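Local atomic coordinates of alternansucrase (Leuconostoc mesenteroides, PDB entry 6HVG), a protein that belongs to glycoside hydrolase family 70, with a (beta/alpha)8-barrel core, a bound calcium ion and additional choline-binding-type repeats. Residues 690-695 with 753-758. Residues are numbered along the deposited sequence; the frame is centred on the assembly and turned at random.
Sequences SLTHGA and DYDAQD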
ATOM      1  N   SER A 690      -7.470 -12.843  19.598  1.00 57.54           N
ATOM      2  CA  SER A 690      -7.621 -13.303  20.984  1.00 57.47           C
ATOM      3  C   SER A 690      -6.512 -12.926  21.958  1.00 56.92           C
ATOM      4  O   SER A 690      -6.749 -12.917  23.152  1.00 59.74           O
ATOM      5  CB  SER A 690      -7.786 -14.814  21.006  1.00 57.30           C
ATOM      6  OG  SER A 690      -8.967 -15.179  20.324  1.00 55.30           O
ATOM      7  N   LEU A 691      -5.316 -12.620  21.475  1.00 57.36           N
ATOM      8  CA  LEU A 691      -4.208 -12.308  22.384  1.00 55.99           C
ATOM      9  C   LEU A 691      -3.369 -11.105  21.984  1.00 56.24           C
ATOM     10  O   LEU A 691      -3.110 -10.217  22.777  1.00 59.51           O
ATOM     11  CB  LEU A 691      -3.273 -13.500  22.450  1.00 53.83           C
ATOM     12  CG  LEU A 691      -3.742 -14.718  23.212  1.00 54.39           C
ATOM     13  CD1 LEU A 691      -2.851 -15.902  22.871  1.00 55.06           C
ATOM     14  CD2 LEU A 691      -3.718 -14.438  24.702  1.00 55.48           C
ATOM     15  N   THR A 692      -2.910 -11.126  20.752  1.00 56.69           N
ATOM     16  CA  THR A 692      -1.866 -10.263  20.269  1.00 57.53           C
ATOM     17  C   THR A 692      -2.299  -8.832  19.995  1.00 54.41           C
ATOM     18  O   THR A 692      -1.509  -7.937  20.202  1.00 53.98           O
ATOM     19  CB  THR A 692      -1.291 -10.930  18.988  1.00 60.00           C
ATOM     20  OG1 THR A 692      -0.647 -12.153  19.369  1.00 61.41           O
ATOM     21  CG2 THR A 692      -0.320 -10.054  18.280  1.00 62.52           C
ATOM     22  N   HIS A 693      -3.514  -8.605  19.505  1.00 55.63           N
ATOM     23  CA  HIS A 693      -3.928  -7.255  19.121  1.00 55.40           C
ATOM     24  C   HIS A 693      -4.948  -6.617  20.064  1.00 60.47           C
ATOM     25  O   HIS A 693      -6.039  -7.160  20.297  1.00 60.63           O
ATOM     26  CB  HIS A 693      -4.500  -7.238  17.726  1.00 53.69           C
ATOM     27  CG  HIS A 693      -3.575  -7.765  16.692  1.00 53.95           C
ATOM     28  ND1 HIS A 693      -4.028  -8.546  15.654  1.00 54.53           N
ATOM     29  CD2 HIS A 693      -2.235  -7.649  16.533  1.00 53.03           C
ATOM     30  CE1 HIS A 693      -3.005  -8.880  14.888  1.00 55.60           C
ATOM     31  NE2 HIS A 693      -1.905  -8.354  15.404  1.00 54.85           N
ATOM     32  N   GLY A 694      -4.593  -5.436  20.564  1.00 62.82           N
ATOM     33  CA  GLY A 694      -5.512  -4.607  21.313  1.00 65.97           C
ATOM     34  C   GLY A 694      -5.443  -4.774  22.807  1.00 65.38           C
ATOM     35  O   GLY A 694      -5.301  -5.886  23.312  1.00 69.20           O
ATOM     36  N   ALA A 695      -5.618  -3.647  23.494  1.00 66.39           N
ATOM     37  CA  ALA A 695      -5.545  -3.602  24.950  1.00 71.25           C
ATOM     38  C   ALA A 695      -6.731  -4.269  25.616  1.00 72.27           C
ATOM     39  O   ALA A 695      -6.590  -4.801  26.717  1.00 74.20           O
ATOM     40  CB  ALA A 695      -5.442  -2.179  25.461  1.00 69.49           C
ATOM     41  N   ASP A 753       7.736  -9.608   7.992  1.00 51.58           N
ATOM     42  CA  ASP A 753       6.733  -8.860   7.264  1.00 53.89           C
ATOM     43  C   ASP A 753       5.335  -8.993   7.878  1.00 53.55           C
ATOM     44  O   ASP A 753       4.339  -8.728   7.208  1.00 57.19           O
ATOM     45  CB  ASP A 753       6.696  -9.316   5.797  1.00 55.43           C
ATOM     46  CG  ASP A 753       6.309 -10.797   5.631  1.00 57.71           C
ATOM     47  OD1 ASP A 753       6.174 -11.528   6.641  1.00 59.39           O
ATOM     48  OD2 ASP A 753       6.132 -11.235   4.474  1.00 60.56           O
ATOM     49  N   TYR A 754       5.247  -9.383   9.142  1.00 50.91           N
ATOM     50  CA  TYR A 754       3.952  -9.430   9.801  1.00 51.25           C
ATOM     51  C   TYR A 754       4.079  -8.906  11.218  1.00 49.68           C
ATOM     52  O   TYR A 754       4.887  -9.402  11.969  1.00 48.08           O
ATOM     53  CB  TYR A 754       3.355 -10.835   9.758  1.00 50.06           C
ATOM     54  CG  TYR A 754       1.965 -10.903  10.344  1.00 51.22           C
ATOM     55  CD1 TYR A 754       0.841 -10.667   9.574  1.00 52.09           C
ATOM     56  CD2 TYR A 754       1.782 -11.178  11.679  1.00 55.74           C
ATOM     57  CE1 TYR A 754      -0.432 -10.717  10.120  1.00 54.84           C
ATOM     58  CE2 TYR A 754       0.521 -11.229  12.239  1.00 59.02           C
ATOM     59  CZ  TYR A 754      -0.584 -10.997  11.461  1.00 58.36           C
ATOM     60  OH  TYR A 754      -1.812 -11.059  12.075  1.00 63.36           O
ATOM     61  N   ASP A 755       3.262  -7.897  11.539  1.00 49.42           N
ATOM     62  CA  ASP A 755       3.307  -7.158  12.808  1.00 49.85           C
ATOM     63  C   ASP A 755       4.674  -6.564  13.135  1.00 50.48           C
ATOM     64  O   ASP A 755       5.049  -6.464  14.307  1.00 49.24           O
ATOM     65  CB  ASP A 755       2.814  -8.026  13.968  1.00 51.19           C
ATOM     66  CG  ASP A 755       1.320  -8.297  13.906  1.00 51.58           C
ATOM     67  OD1 ASP A 755       0.672  -7.807  12.964  1.00 52.87           O
ATOM     68  OD2 ASP A 755       0.794  -9.000  14.802  1.00 52.62           O
ATOM     69  N   ALA A 756       5.397  -6.135  12.108  1.00 49.96           N
ATOM     70  CA  ALA A 756       6.683  -5.483  12.314  1.00 55.41           C
ATOM     71  C   ALA A 756       6.734  -4.155  11.568  1.00 60.03           C
ATOM     72  O   ALA A 756       6.828  -3.100  12.177  1.00 63.99           O
ATOM     73  CB  ALA A 756       7.818  -6.410  11.865  1.00 56.67           C
ATOM     74  N   GLN A 757       6.654  -4.236  10.247  1.00 61.96           N
ATOM     75  CA  GLN A 757       6.775  -3.086   9.356  1.00 61.96           C
ATOM     76  C   GLN A 757       5.806  -1.952   9.685  1.00 62.76           C
ATOM     77  O   GLN A 757       6.182  -0.784   9.632  1.00 64.38           O
ATOM     78  CB  GLN A 757       6.569  -3.494   7.887  1.00 65.12           C
ATOM     79  CG  GLN A 757       6.334  -4.983   7.627  1.00 67.94           C
ATOM     80  CD  GLN A 757       5.094  -5.268   6.850  1.00 74.55           C
ATOM     81  OE1 GLN A 757       4.657  -6.406   6.785  1.00 79.22           O
ATOM     82  NE2 GLN A 757       4.490  -4.235   6.299  1.00 81.57           N
ATOM     83  N   ASP A 758       4.553  -2.279   9.985  1.00 61.19           N
ATOM     84  CA  ASP A 758       3.571  -1.238  10.292  1.00 59.17           C
ATOM     85  C   ASP A 758       3.808  -0.589  11.664  1.00 59.99           C
ATOM     86  O   ASP A 758       3.982   0.635  11.756  1.00 65.09           O
ATOM     87  CB  ASP A 758       2.142  -1.766  10.143  1.00 59.02           C
ATOM     88  CG  ASP A 758       1.676  -1.789   8.680  1.00 59.47           C
ATOM     89  OD1 ASP A 758       2.484  -1.467   7.762  1.00 56.47           O
ATOM     90  OD2 ASP A 758       0.499  -2.131   8.454  1.00 55.35           O
TER
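One histidine-carboxylate hydrogen bond, from His693 to Asp755, spans backbones that stay well apart: Thr692 CA and Asp755 CA, the nearest pair, are 9.6 Å from each other. The contact lies in the (beta/alpha)8 barrel of the family 70 domain. It joins the C-terminal end of helix 681-692 to the loop between barrel strand 745-747 and helix 757-766. These two helices follow neighbouring strands of the barrel, 678-679 and 745-747.

His693 NE2 donates to Asp755 OD2 over 2.8 Å, with an angle of 162° at the hydrogen. The acceptor sits close to the imidazole plane. On the carboxylate, NE2 arrives from the syn side, tilted out of the plane. The ring and carboxylate planes are 67° apart. Asp755 reaches across with CG anti to its own carbonyl carbon (chi1 -70°), and its other oxygen, OD1, lies over one face of the Tyr754 ring, toward the rim.

Thr692 packs beside the bond. Its CB lies above one face of the imidazole, displaced toward the rim, and CG2 comes within 3.8 Å of Asp755 OD2. Asp804 touches Thr692 and brings a second carboxylate close to OD2 of Asp755. Arg750 hydrogen-bonds the carbonyl of Asp755. At the imidazole edge, near the ring plane, Tyr754 OH stands 3.8 Å from His693 CE1.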